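PDB 2GVH: AGR_L_2016p from Agrobacterium tumefaciens, which probably hydrolyses acyl-CoA thioesters to free fatty acids and coenzyme A, as a thioesterase built from two hotdog domains in one chain. Local coordinates for residues R30-V35 against G88-F93; R82-I87 against Q121-R126; T64-T69 against V144-L149; L54-A59 against F129-I134. All blocks are in the same frame, centred on the assembly; numbering follows the deposited sequence.

In the fold
Contacts 1 and 4 are buried. Contacts 2 and 3 lie nearer the surface and are partly buried. Contact 1 is an antiparallel strand pair held by backbone hydrogen bonds, with a salt bridge at one end. Contact 4 packs helix 49-67 on strand 121-133, which belongs to the same sheet, and is held by apolar packing and a CH-pi contact. Phe93 of contact 1 touches Leu54, Met55 and Val58 of contact 4. Contact 2 lays a loop on residues 121-126 of strand 121-133, where His122 meets His89 of contact 1. Contact 3 places the end of helix 49-67 against a later chain segment. Contacts 2, 3 and 4 have no hydrogen bond between their segments.

Contact 1. Residues R30-V35 against G88-F93; sequences RLIDIV and GHIVEF
Glu92 receives the Arg30 NE hydrogen on its OE2 atom at 2.7 Å, with an N-H...O angle of 154°. This is a salt bridge. OE2 lies close to the guanidinium plane of Arg30, and the carboxylate plane is turned 50° from it. CG of Glu92 is anti to the backbone N (chi1 -166°), and the chain beyond is extended. The other oxygen, OE1, forms a salt bridge with Arg196 of helix 179-198, so the carboxylate is shared by two arginines. Its aliphatic stem also packs: Glu92 CG lies 3.6 Å from Ile32 CG1. Next along this face, Ile32 CG2 meets Ile90 CG2 at 3.5 Å. Ile32 and Ile34 continue onto helix 179-198.

The other face carries Leu31, Asp33, Val35, His89, Val91 and Phe93. Leu31 O accepts the Phe93 N-H at 2.8 Å. The same oxygen lies at the ring edge, 3.3 Å from Phe93 CD1. Leu31 CD2 is a looser neighbour of that ring atom. Phe93 goes on to helix 49-67, while Val35 and Val91 touch helix 40-46. Asp33 has a weak hydrogen bond from its OD2 to His42 NE2.

Six backbone hydrogen bonds join the strands. They link Leu31 with Phe93, Asp33 with Val91, and Val35 with His89, two for each pair. Ile32-Glu92 and Ile34-Ile90 are the non-hydrogen-bonded pairs between them. Arg30 also bonds through its backbone to Val163 of the second sheet. An outer strand of one antiparallel sheet that meets an outer strand of the next, with a helix over the sheet, is typical of the double hotdog fold.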
loop_
_atom_site.group_PDB
_atom_site.type_symbol
_atom_site.label_atom_id
_atom_site.label_comp_id
_atom_site.label_asym_id
_atom_site.label_seq_id
_atom_site.Cartn_x
_atom_site.Cartn_y
_atom_site.Cartn_z
ATOM N N ARG B 30 19.228 3.261 -9.828
ATOM C CA ARG B 30 18.847 1.896 -9.508
ATOM C C ARG B 30 17.770 1.855 -8.452
ATOM O O ARG B 30 17.836 2.605 -7.501
ATOM C CB ARG B 30 20.080 1.094 -9.089
ATOM C CG ARG B 30 21.295 1.543 -9.912
ATOM C CD ARG B 30 22.629 1.039 -9.377
ATOM N NE ARG B 30 23.056 -0.081 -10.197
ATOM C CZ ARG B 30 23.869 0.036 -11.228
ATOM N NH1 ARG B 30 24.368 1.224 -11.539
ATOM N NH2 ARG B 30 24.189 -1.024 -11.940
ATOM N N LEU B 31 16.785 0.986 -8.640
ATOM C CA LEU B 31 15.676 0.785 -7.703
ATOM C C LEU B 31 15.550 -0.717 -7.466
ATOM O O LEU B 31 15.492 -1.481 -8.415
ATOM C CB LEU B 31 14.378 1.268 -8.335
ATOM C CG LEU B 31 13.080 1.343 -7.539
ATOM C CD1 LEU B 31 12.249 2.498 -8.080
ATOM C CD2 LEU B 31 12.260 0.031 -7.565
ATOM N N ILE B 32 15.475 -1.140 -6.217
ATOM C CA ILE B 32 15.609 -2.528 -5.903
ATOM C C ILE B 32 14.426 -3.000 -5.094
ATOM O O ILE B 32 14.063 -2.367 -4.114
ATOM C CB ILE B 32 16.942 -2.831 -5.171
ATOM C CG1 ILE B 32 18.079 -2.749 -6.171
ATOM C CG2 ILE B 32 16.920 -4.225 -4.686
ATOM C CD1 ILE B 32 19.475 -2.816 -5.621
ATOM N N ASP B 33 13.815 -4.097 -5.524
ATOM C CA ASP B 33 12.739 -4.711 -4.777
ATOM C C ASP B 33 13.030 -6.174 -4.473
ATOM O O ASP B 33 13.602 -6.876 -5.272
ATOM C CB ASP B 33 11.446 -4.604 -5.548
ATOM C CG ASP B 33 10.213 -4.860 -4.665
ATOM O OD1 ASP B 33 10.336 -4.880 -3.401
ATOM O OD2 ASP B 33 9.109 -5.052 -5.236
ATOM N N ILE B 34 12.641 -6.634 -3.306
ATOM C CA ILE B 34 12.825 -8.039 -2.939
ATOM C C ILE B 34 11.562 -8.833 -3.108
ATOM O O ILE B 34 10.538 -8.414 -2.628
ATOM C CB ILE B 34 13.212 -8.169 -1.498
ATOM C CG1 ILE B 34 14.494 -7.425 -1.257
ATOM C CG2 ILE B 34 13.391 -9.649 -1.119
ATOM C CD1 ILE B 34 14.437 -6.717 0.027
ATOM N N VAL B 35 11.637 -9.984 -3.769
ATOM C CA VAL B 35 10.516 -10.950 -3.754
ATOM C C VAL B 35 10.963 -12.133 -2.899
ATOM O O VAL B 35 11.890 -12.840 -3.275
ATOM C CB VAL B 35 10.187 -11.457 -5.181
ATOM C CG1 VAL B 35 9.108 -12.508 -5.159
ATOM C CG2 VAL B 35 9.782 -10.336 -6.068
ATOM N N GLY B 88 12.891 -17.125 -4.628
ATOM C CA GLY B 88 12.980 -15.729 -4.182
ATOM C C GLY B 88 14.044 -14.957 -4.927
ATOM O O GLY B 88 15.062 -15.545 -5.304
ATOM N N HIS B 89 13.840 -13.646 -5.116
ATOM C CA HIS B 89 14.754 -12.832 -5.917
ATOM C C HIS B 89 15.040 -11.413 -5.364
ATOM O O HIS B 89 14.157 -10.704 -4.897
ATOM C CB HIS B 89 14.190 -12.674 -7.346
ATOM C CG HIS B 89 14.133 -13.948 -8.128
ATOM N ND1 HIS B 89 13.076 -14.833 -8.041
ATOM C CD2 HIS B 89 15.011 -14.492 -9.005
ATOM C CE1 HIS B 89 13.304 -15.865 -8.835
ATOM N NE2 HIS B 89 14.470 -15.679 -9.430
ATOM N N ILE B 90 16.274 -10.963 -5.452
ATOM C CA ILE B 90 16.477 -9.526 -5.395
ATOM C C ILE B 90 16.391 -8.972 -6.802
ATOM O O ILE B 90 17.126 -9.420 -7.681
ATOM C CB ILE B 90 17.813 -9.101 -4.825
ATOM C CG1 ILE B 90 17.941 -9.532 -3.385
ATOM C CG2 ILE B 90 17.886 -7.612 -4.858
ATOM C CD1 ILE B 90 19.372 -9.430 -2.854
ATOM N N VAL B 91 15.517 -7.995 -7.008
ATOM C CA VAL B 91 15.235 -7.504 -8.365
ATOM C C VAL B 91 15.682 -6.083 -8.541
ATOM O O VAL B 91 15.251 -5.196 -7.809
ATOM C CB VAL B 91 13.732 -7.679 -8.724
ATOM C CG1 VAL B 91 13.502 -7.454 -10.161
ATOM C CG2 VAL B 91 13.362 -9.098 -8.447
ATOM N N GLU B 92 16.552 -5.859 -9.495
ATOM C CA GLU B 92 17.122 -4.540 -9.669
ATOM C C GLU B 92 16.652 -3.884 -10.934
ATOM O O GLU B 92 16.768 -4.452 -11.994
ATOM C CB GLU B 92 18.641 -4.613 -9.684
ATOM C CG GLU B 92 19.298 -3.257 -9.527
ATOM C CD GLU B 92 20.820 -3.280 -9.601
ATOM O OE1 GLU B 92 21.420 -4.356 -9.687
ATOM O OE2 GLU B 92 21.435 -2.196 -9.605
ATOM N N PHE B 93 16.145 -2.665 -10.820
ATOM C CA PHE B 93 15.724 -1.900 -11.973
ATOM C C PHE B 93 16.709 -0.749 -12.197
ATOM O O PHE B 93 16.878 0.114 -11.335
ATOM C CB PHE B 93 14.317 -1.377 -11.754
ATOM C CG PHE B 93 13.305 -2.462 -11.477
ATOM C CD1 PHE B 93 13.242 -3.071 -10.237
ATOM C CD2 PHE B 93 12.410 -2.854 -12.449
ATOM C CE1 PHE B 93 12.319 -4.072 -9.973
ATOM C CE2 PHE B 93 11.488 -3.844 -12.206
ATOM C CZ PHE B 93 11.427 -4.463 -10.950
#

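Contact 2. Residues R82-I87 against Q121-R126; sequences RQPARI and QHTCTR
Thr123, packed against Pro84, forms the buried part of this contact. Pro84 CD lies 3.7 Å from Thr123 CG2, and the two side chains cross at a slant. The same methyl group is 3.4 Å from Arg82 O and 3.7 Å from Arg82 CG. It is therefore bordered by the loop backbone, a proline ring and the stem of an arginine. CG2 of Thr123 is anti to the carbonyl carbon, beside the backbone N, which brings it to the loop. Thr123 OG1 turns to the sheet instead, with weak hydrogen bonds to Ala113 N and Met111 O. Phe47 touches both Pro84 and Thr123.

The loop follows strand 71-80, an outer strand of the first hotdog sheet, and leads to strand 89-100 near the other side. To get there it must pass the neighbouring strands, and residues 82-85 run nearly opposite to 122-125 as they do so. No hydrogen bond joins the two segments.

The solvent side carries Arg82 and Ala85, both exposed. Arg82 makes a single close approach there, from its CD to His122 O at 3.2 Å, but the residue also touches a crystal neighbour. The Arg82 and Thr123 side chains run past one another, pointing opposite ways. Farther along, Pro84 CB meets His122 ND1 at 3.6 Å. The His122 ring also meets the ring of His89, with the planes about 55° apart. Ala85 is the loose end: it comes no nearer to His122 than 4.2 Å, from its N to ND1.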
loop_
_atom_site.group_PDB
_atom_site.type_symbol
_atom_site.label_atom_id
_atom_site.label_comp_id
_atom_site.label_asym_id
_atom_site.label_seq_id
_atom_site.Cartn_x
_atom_site.Cartn_y
_atom_site.Cartn_z
ATOM N N ARG B 82 10.198 -12.801 -19.222
ATOM C CA ARG B 82 10.366 -14.223 -18.928
ATOM C C ARG B 82 10.037 -14.479 -17.487
ATOM O O ARG B 82 10.466 -13.739 -16.631
ATOM C CB ARG B 82 11.777 -14.710 -19.273
ATOM C CG ARG B 82 12.909 -14.124 -18.474
ATOM C CD ARG B 82 14.228 -14.913 -18.700
ATOM N NE ARG B 82 14.688 -14.821 -20.073
ATOM C CZ ARG B 82 14.858 -15.854 -20.886
ATOM N NH1 ARG B 82 14.634 -17.092 -20.454
ATOM N NH2 ARG B 82 15.262 -15.649 -22.136
ATOM N N GLN B 83 9.237 -15.492 -17.205
ATOM C CA GLN B 83 8.953 -15.742 -15.810
ATOM C C GLN B 83 9.983 -16.746 -15.302
ATOM O O GLN B 83 10.157 -17.796 -15.883
ATOM C CB GLN B 83 7.487 -16.176 -15.579
ATOM C CG GLN B 83 6.408 -15.295 -16.263
ATOM C CD GLN B 83 6.209 -13.945 -15.602
ATOM N N PRO B 84 10.719 -16.400 -14.247
ATOM C CA PRO B 84 11.637 -17.344 -13.661
ATOM C C PRO B 84 10.911 -18.362 -12.780
ATOM O O PRO B 84 9.680 -18.336 -12.702
ATOM C CB PRO B 84 12.515 -16.439 -12.815
ATOM C CG PRO B 84 11.581 -15.414 -12.358
ATOM C CD PRO B 84 10.759 -15.110 -13.555
ATOM N N ALA B 85 11.665 -19.248 -12.131
ATOM C CA ALA B 85 11.086 -20.210 -11.181
ATOM C C ALA B 85 10.568 -19.479 -9.932
ATOM O O ALA B 85 11.095 -18.398 -9.574
ATOM C CB ALA B 85 12.108 -21.282 -10.803
ATOM N N ARG B 86 9.546 -20.076 -9.294
ATOM C CA ARG B 86 8.823 -19.486 -8.147
ATOM C C ARG B 86 9.655 -19.209 -6.852
ATOM O O ARG B 86 9.076 -18.925 -5.766
ATOM C CB ARG B 86 7.594 -20.361 -7.824
ATOM N N ILE B 87 10.986 -19.291 -6.972
ATOM C CA ILE B 87 11.937 -19.013 -5.883
ATOM C C ILE B 87 11.909 -17.522 -5.435
ATOM O O ILE B 87 11.008 -16.738 -5.820
ATOM C CB ILE B 87 13.392 -19.447 -6.304
ATOM N N GLN B 121 21.404 -15.129 -12.094
ATOM C CA GLN B 121 20.564 -14.245 -12.865
ATOM C C GLN B 121 19.491 -15.040 -13.617
ATOM O O GLN B 121 19.808 -15.912 -14.421
ATOM C CB GLN B 121 21.370 -13.461 -13.853
ATOM C CG GLN B 121 22.722 -13.027 -13.409
ATOM C CD GLN B 121 23.421 -12.385 -14.584
ATOM O OE1 GLN B 121 24.087 -13.068 -15.382
ATOM N NE2 GLN B 121 23.200 -11.081 -14.760
ATOM N N HIS B 122 18.223 -14.719 -13.354
ATOM C CA HIS B 122 17.114 -15.450 -13.924
ATOM C C HIS B 122 16.372 -14.672 -14.981
ATOM O O HIS B 122 15.745 -15.254 -15.869
ATOM C CB HIS B 122 16.120 -15.846 -12.859
ATOM C CG HIS B 122 16.404 -17.169 -12.260
ATOM N ND1 HIS B 122 15.537 -17.791 -11.394
ATOM C CD2 HIS B 122 17.464 -17.995 -12.399
ATOM C CE1 HIS B 122 16.060 -18.941 -11.011
ATOM N NE2 HIS B 122 17.228 -19.088 -11.611
ATOM N N THR B 123 16.381 -13.358 -14.874
ATOM C CA THR B 123 15.769 -12.551 -15.927
ATOM C C THR B 123 16.676 -11.424 -16.287
ATOM O O THR B 123 17.579 -11.084 -15.552
ATOM C CB THR B 123 14.406 -11.844 -15.573
ATOM O OG1 THR B 123 14.639 -10.764 -14.666
ATOM C CG2 THR B 123 13.309 -12.820 -15.044
ATOM N N CYS B 124 16.358 -10.805 -17.404
ATOM C CA CYS B 124 17.104 -9.699 -17.867
ATOM C C CYS B 124 16.335 -8.897 -18.903
ATOM O O CYS B 124 16.762 -8.746 -20.032
ATOM C CB CYS B 124 18.381 -10.201 -18.469
ATOM S SG CYS B 124 19.406 -8.797 -18.810
ATOM N N THR B 125 15.184 -8.380 -18.499
ATOM C CA THR B 125 14.274 -7.697 -19.372
ATOM C C THR B 125 14.699 -6.241 -19.648
ATOM O O THR B 125 15.126 -5.504 -18.759
ATOM C CB THR B 125 12.923 -7.742 -18.744
ATOM O OG1 THR B 125 12.551 -9.117 -18.567
ATOM C CG2 THR B 125 11.911 -7.061 -19.617
ATOM N N ARG B 126 14.588 -5.828 -20.897
ATOM C CA ARG B 126 14.978 -4.481 -21.272
ATOM C C ARG B 126 13.740 -3.725 -21.720
ATOM O O ARG B 126 12.905 -4.274 -22.420
ATOM C CB ARG B 126 16.010 -4.553 -22.388
ATOM C CG ARG B 126 16.286 -3.282 -23.095
ATOM C CD ARG B 126 17.101 -3.563 -24.313
ATOM N NE ARG B 126 17.791 -2.356 -24.752
ATOM C CZ ARG B 126 17.589 -1.740 -25.908
ATOM N NH1 ARG B 126 16.721 -2.217 -26.805
ATOM N NH2 ARG B 126 18.284 -0.645 -26.173
#

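Contact 3. Residues T64-T69 against V144-L149; sequences TRFGRT and VLPELL
Gly67, the last residue of helix 49-67, brings its CA within 5.7 Å of Leu145 CA, and the chain then turns away at Arg68 with a positive phi of 49°. The last turn is closed by Arg68 N, which donates to Thr64 O. Helix 49-67 is the central helix of the first hotdog domain. Residues 144-149 belong to the chain that connects the two five-stranded sheets, and strand 148-149 pairs in parallel with strand 24-25. The contact thus lays this connection over the end of the helix.

Phe66 carries most of it. Its CG is anti to the backbone N (chi1 -179°), and the ring meets Pro146 tip to tip. Pro146 CG lies 3.4 Å from Phe66 CE2. Pro146 CD is 3.6 Å from the same ring atom. Leu145 CB and Glu147 O lie at the ring edge, near its plane. Gln24 touches both Phe66 and Pro146. No hydrogen bond joins the two segments, but Gly67 O accepts one from Tyr143 OH, just before residues 144-149. At the far end of the ring, Phe66 CZ lies 4.1 Å from Leu148 CB.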
loop_
_atom_site.group_PDB
_atom_site.type_symbol
_atom_site.label_atom_id
_atom_site.label_comp_id
_atom_site.label_asym_id
_atom_site.label_seq_id
_atom_site.Cartn_x
_atom_site.Cartn_y
_atom_site.Cartn_z
ATOM N N THR B 64 13.719 12.745 -14.256
ATOM C CA THR B 64 13.524 13.928 -13.432
ATOM C C THR B 64 14.859 14.440 -12.905
ATOM O O THR B 64 15.082 15.636 -12.800
ATOM C CB THR B 64 12.557 13.675 -12.293
ATOM O OG1 THR B 64 11.402 12.957 -12.777
ATOM C CG2 THR B 64 12.123 15.013 -11.705
ATOM N N ARG B 65 15.760 13.522 -12.607
ATOM C CA ARG B 65 17.081 13.875 -12.129
ATOM C C ARG B 65 17.846 14.544 -13.231
ATOM O O ARG B 65 18.718 15.358 -12.979
ATOM C CB ARG B 65 17.865 12.634 -11.739
ATOM C CG ARG B 65 17.681 12.163 -10.321
ATOM C CD ARG B 65 18.643 11.014 -10.052
ATOM N NE ARG B 65 19.094 11.013 -8.669
ATOM C CZ ARG B 65 19.616 9.962 -8.031
ATOM N NH1 ARG B 65 19.777 8.793 -8.638
ATOM N NH2 ARG B 65 19.972 10.089 -6.761
ATOM N N PHE B 66 17.548 14.149 -14.457
ATOM C CA PHE B 66 18.280 14.654 -15.574
ATOM C C PHE B 66 17.836 16.071 -15.895
ATOM O O PHE B 66 18.669 16.986 -15.993
ATOM C CB PHE B 66 18.106 13.767 -16.805
ATOM C CG PHE B 66 18.901 14.263 -18.012
ATOM C CD1 PHE B 66 20.272 14.056 -18.082
ATOM C CD2 PHE B 66 18.276 14.966 -19.042
ATOM C CE1 PHE B 66 21.016 14.518 -19.182
ATOM C CE2 PHE B 66 19.015 15.452 -20.161
ATOM C CZ PHE B 66 20.376 15.229 -20.232
ATOM N N GLY B 67 16.518 16.247 -16.049
ATOM C CA GLY B 67 15.991 17.528 -16.545
ATOM C C GLY B 67 15.474 18.435 -15.459
ATOM O O GLY B 67 15.141 19.561 -15.734
ATOM N N ARG B 68 15.364 17.912 -14.233
ATOM C CA ARG B 68 14.931 18.695 -13.081
ATOM C C ARG B 68 13.655 19.472 -13.422
ATOM O O ARG B 68 13.629 20.713 -13.370
ATOM C CB ARG B 68 16.068 19.644 -12.628
ATOM C CG ARG B 68 17.378 18.950 -12.150
ATOM C CD ARG B 68 17.135 18.088 -10.920
ATOM N NE ARG B 68 18.282 17.265 -10.516
ATOM C CZ ARG B 68 18.210 16.304 -9.582
ATOM N NH1 ARG B 68 17.063 16.053 -8.977
ATOM N NH2 ARG B 68 19.273 15.584 -9.239
ATOM N N THR B 69 12.618 18.734 -13.815
ATOM C CA THR B 69 11.342 19.317 -14.248
ATOM C C THR B 69 10.322 18.195 -14.226
ATOM O O THR B 69 10.720 17.054 -14.207
ATOM C CB THR B 69 11.461 19.934 -15.671
ATOM O OG1 THR B 69 10.297 20.713 -15.968
ATOM C CG2 THR B 69 11.653 18.856 -16.738
ATOM N N VAL B 144 14.282 23.869 -22.088
ATOM C CA VAL B 144 14.733 22.725 -22.880
ATOM C C VAL B 144 15.449 21.653 -22.016
ATOM O O VAL B 144 15.904 21.937 -20.897
ATOM C CB VAL B 144 15.651 23.118 -24.048
ATOM C CG1 VAL B 144 15.191 24.472 -24.704
ATOM C CG2 VAL B 144 17.078 23.159 -23.552
ATOM N N LEU B 145 15.595 20.445 -22.550
ATOM C CA LEU B 145 16.457 19.498 -21.859
ATOM C C LEU B 145 17.891 19.824 -22.205
ATOM O O LEU B 145 18.164 20.277 -23.293
ATOM C CB LEU B 145 16.181 18.018 -22.192
ATOM C CG LEU B 145 14.764 17.535 -22.285
ATOM C CD1 LEU B 145 14.751 16.516 -23.419
ATOM C CD2 LEU B 145 14.385 16.952 -20.952
ATOM N N PRO B 146 18.806 19.541 -21.272
ATOM C CA PRO B 146 20.227 19.741 -21.512
ATOM C C PRO B 146 20.734 18.774 -22.585
ATOM O O PRO B 146 20.192 17.677 -22.707
ATOM C CB PRO B 146 20.873 19.411 -20.155
ATOM C CG PRO B 146 19.844 18.656 -19.385
ATOM C CD PRO B 146 18.509 19.018 -19.922
ATOM N N GLU B 147 21.730 19.203 -23.383
ATOM C CA GLU B 147 22.500 18.240 -24.199
ATOM C C GLU B 147 22.907 16.990 -23.356
ATOM O O GLU B 147 23.591 17.134 -22.334
ATOM C CB GLU B 147 23.742 18.901 -24.780
ATOM C CG GLU B 147 24.450 18.068 -25.838
ATOM C CD GLU B 147 25.610 18.819 -26.541
ATOM O OE1 GLU B 147 25.419 19.951 -27.093
ATOM O OE2 GLU B 147 26.728 18.249 -26.554
ATOM N N LEU B 148 22.466 15.795 -23.774
ATOM C CA LEU B 148 22.933 14.505 -23.182
ATOM C C LEU B 148 24.336 14.188 -23.706
ATOM O O LEU B 148 24.588 14.315 -24.912
ATOM C CB LEU B 148 21.994 13.330 -23.521
ATOM C CG LEU B 148 22.394 11.856 -23.222
ATOM C CD1 LEU B 148 22.999 11.626 -21.847
ATOM C CD2 LEU B 148 21.234 10.827 -23.376
ATOM N N LEU B 149 25.242 13.796 -22.805
ATOM C CA LEU B 149 26.573 13.246 -23.192
ATOM C C LEU B 149 26.782 11.866 -22.516
ATOM O O LEU B 149 25.996 11.483 -21.625
ATOM C CB LEU B 149 27.735 14.238 -22.910
ATOM C CG LEU B 149 27.745 15.066 -21.610
#

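Contact 4. Residues L54-A59 against F129-I134; sequences LMDRVA and FHMVAI
Asp56 and Phe129 make the CH-pi part of this contact. Asp56 CA lies 4.2 Å from the centroid of the Phe129 ring, 30° off the ring normal, so it sits off-centre. Asp56 CB comes to 3.6 Å from Phe129 CE2. The two side chains cross at about a right angle. Met55 O also lies over a face of the ring.

The rest is apolar packing. Met55 and Met131 are both selenomethionines. Met55 CB meets Phe129 CZ at 4.0 Å. One helical turn on, Ala59 CB is 4.1 Å from Phe129 CG and 4.4 Å from the selenium of Met131. Helix 54-59 and strand 129-133 run at 45°, with their axes 9.7 Å apart. This is the helix-on-sheet packing of the hotdog fold, and the small Ala59 faces the strand.

No hydrogen bond crosses between the two segments; the Asp56 carboxylate is bonded elsewhere. Asp56 OD1 is hydrogen-bonded to Thr73 OG1 of strand 71-80. OD2 takes a weak hydrogen bond from Gly180 N of the second subunit, another copy of this protein.

Asp56 is thus divided: its carbon atoms pack on the ring, while its carboxylate is bonded by Thr73 and, weakly, by Gly180 of the second subunit.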
loop_
_atom_site.group_PDB
_atom_site.type_symbol
_atom_site.label_atom_id
_atom_site.label_comp_id
_atom_site.label_asym_id
_atom_site.label_seq_id
_atom_site.Cartn_x
_atom_site.Cartn_y
_atom_site.Cartn_z
ATOM N N LEU B 54 7.392 -0.638 -11.968
ATOM C CA LEU B 54 8.669 -0.317 -11.356
ATOM C C LEU B 54 9.648 0.092 -12.395
ATOM O O LEU B 54 10.434 1.018 -12.163
ATOM C CB LEU B 54 9.240 -1.472 -10.537
ATOM C CG LEU B 54 8.575 -1.778 -9.205
ATOM C CD1 LEU B 54 9.430 -2.642 -8.292
ATOM C CD2 LEU B 54 8.290 -0.537 -8.502
HETATM N N MSE B 55 9.605 -0.560 -13.547
HETATM C CA MSE B 55 10.421 -0.104 -14.663
HETATM C C MSE B 55 10.084 1.347 -15.022
HETATM O O MSE B 55 10.968 2.156 -15.269
HETATM C CB MSE B 55 10.239 -1.002 -15.860
HETATM C CG MSE B 55 10.715 -2.427 -15.636
HETATM SE SE MSE B 55 10.418 -3.616 -17.204
HETATM C CE MSE B 55 11.911 -3.032 -18.240
ATOM N N ASP B 56 8.801 1.695 -15.031
ATOM C CA ASP B 56 8.463 3.052 -15.351
ATOM C C ASP B 56 8.885 3.969 -14.217
ATOM O O ASP B 56 9.421 5.049 -14.467
ATOM C CB ASP B 56 6.996 3.161 -15.735
ATOM C CG ASP B 56 6.482 4.586 -15.738
ATOM O OD1 ASP B 56 6.574 5.257 -16.784
ATOM O OD2 ASP B 56 5.942 5.011 -14.679
ATOM N N ARG B 57 8.649 3.545 -12.957
ATOM C CA ARG B 57 9.051 4.433 -11.826
ATOM C C ARG B 57 10.539 4.848 -11.905
ATOM O O ARG B 57 10.880 6.031 -11.784
ATOM C CB ARG B 57 8.717 3.833 -10.478
ATOM C CG ARG B 57 8.528 4.878 -9.343
ATOM C CD ARG B 57 8.457 4.218 -7.949
ATOM N NE ARG B 57 7.342 3.312 -7.906
ATOM C CZ ARG B 57 7.272 2.214 -7.166
ATOM N NH1 ARG B 57 8.265 1.845 -6.369
ATOM N NH2 ARG B 57 6.183 1.468 -7.233
ATOM N N VAL B 58 11.431 3.902 -12.154
ATOM C CA VAL B 58 12.840 4.255 -12.126
ATOM C C VAL B 58 13.216 5.051 -13.379
ATOM O O VAL B 58 14.163 5.846 -13.378
ATOM C CB VAL B 58 13.722 3.014 -11.930
ATOM C CG1 VAL B 58 13.360 1.906 -12.951
ATOM C CG2 VAL B 58 15.188 3.376 -11.957
ATOM N N ALA B 59 12.455 4.849 -14.442
ATOM C CA ALA B 59 12.592 5.656 -15.625
ATOM C C ALA B 59 12.280 7.096 -15.299
ATOM O O ALA B 59 13.073 8.005 -15.605
ATOM C CB ALA B 59 11.692 5.167 -16.679
ATOM N N PHE B 129 11.724 3.687 -22.561
ATOM C CA PHE B 129 10.671 4.617 -22.182
ATOM C C PHE B 129 10.886 5.976 -22.752
ATOM O O PHE B 129 11.990 6.503 -22.716
ATOM C CB PHE B 129 10.577 4.714 -20.678
ATOM C CG PHE B 129 9.972 3.519 -20.052
ATOM C CD1 PHE B 129 10.732 2.375 -19.821
ATOM C CD2 PHE B 129 8.638 3.534 -19.665
ATOM C CE1 PHE B 129 10.150 1.231 -19.206
ATOM C CE2 PHE B 129 8.033 2.391 -19.052
ATOM C CZ PHE B 129 8.786 1.245 -18.833
ATOM N N HIS B 130 9.830 6.553 -23.297
ATOM C CA HIS B 130 9.927 7.892 -23.828
ATOM C C HIS B 130 9.237 8.855 -22.897
ATOM O O HIS B 130 7.988 8.947 -22.883
ATOM C CB HIS B 130 9.343 7.963 -25.235
ATOM C CG HIS B 130 10.026 7.057 -26.213
ATOM N ND1 HIS B 130 11.090 7.469 -26.993
ATOM C CD2 HIS B 130 9.802 5.757 -26.533
ATOM C CE1 HIS B 130 11.489 6.465 -27.752
ATOM N NE2 HIS B 130 10.726 5.415 -27.488
HETATM N N MSE B 131 10.047 9.536 -22.079
HETATM C CA MSE B 131 9.516 10.545 -21.163
HETATM C C MSE B 131 9.452 11.857 -21.913
HETATM O O MSE B 131 10.174 12.044 -22.866
HETATM C CB MSE B 131 10.386 10.699 -19.929
HETATM C CG MSE B 131 10.822 9.392 -19.290
HETATM SE SE MSE B 131 9.350 8.198 -18.904
HETATM C CE MSE B 131 8.558 9.094 -17.347
ATOM N N VAL B 132 8.540 12.729 -21.499
ATOM C CA VAL B 132 8.385 14.064 -22.039
ATOM C C VAL B 132 8.280 15.011 -20.856
ATOM O O VAL B 132 7.638 14.695 -19.843
ATOM C CB VAL B 132 7.116 14.175 -22.895
ATOM C CG1 VAL B 132 6.837 15.625 -23.289
ATOM C CG2 VAL B 132 7.224 13.312 -24.124
ATOM N N ALA B 133 8.941 16.160 -20.988
ATOM C CA ALA B 133 8.990 17.153 -19.928
ATOM C C ALA B 133 7.759 18.017 -20.020
ATOM O O ALA B 133 7.407 18.457 -21.104
ATOM C CB ALA B 133 10.235 18.008 -20.094
ATOM N N ILE B 134 7.093 18.254 -18.896
ATOM C CA ILE B 134 6.027 19.266 -18.844
ATOM C C ILE B 134 6.449 20.332 -17.846
ATOM O O ILE B 134 6.088 20.268 -16.672
ATOM C CB ILE B 134 4.653 18.685 -18.408
ATOM C CG1 ILE B 134 4.306 17.397 -19.181
ATOM C CG2 ILE B 134 3.570 19.765 -18.520
ATOM C CD1 ILE B 134 3.846 17.597 -20.582
#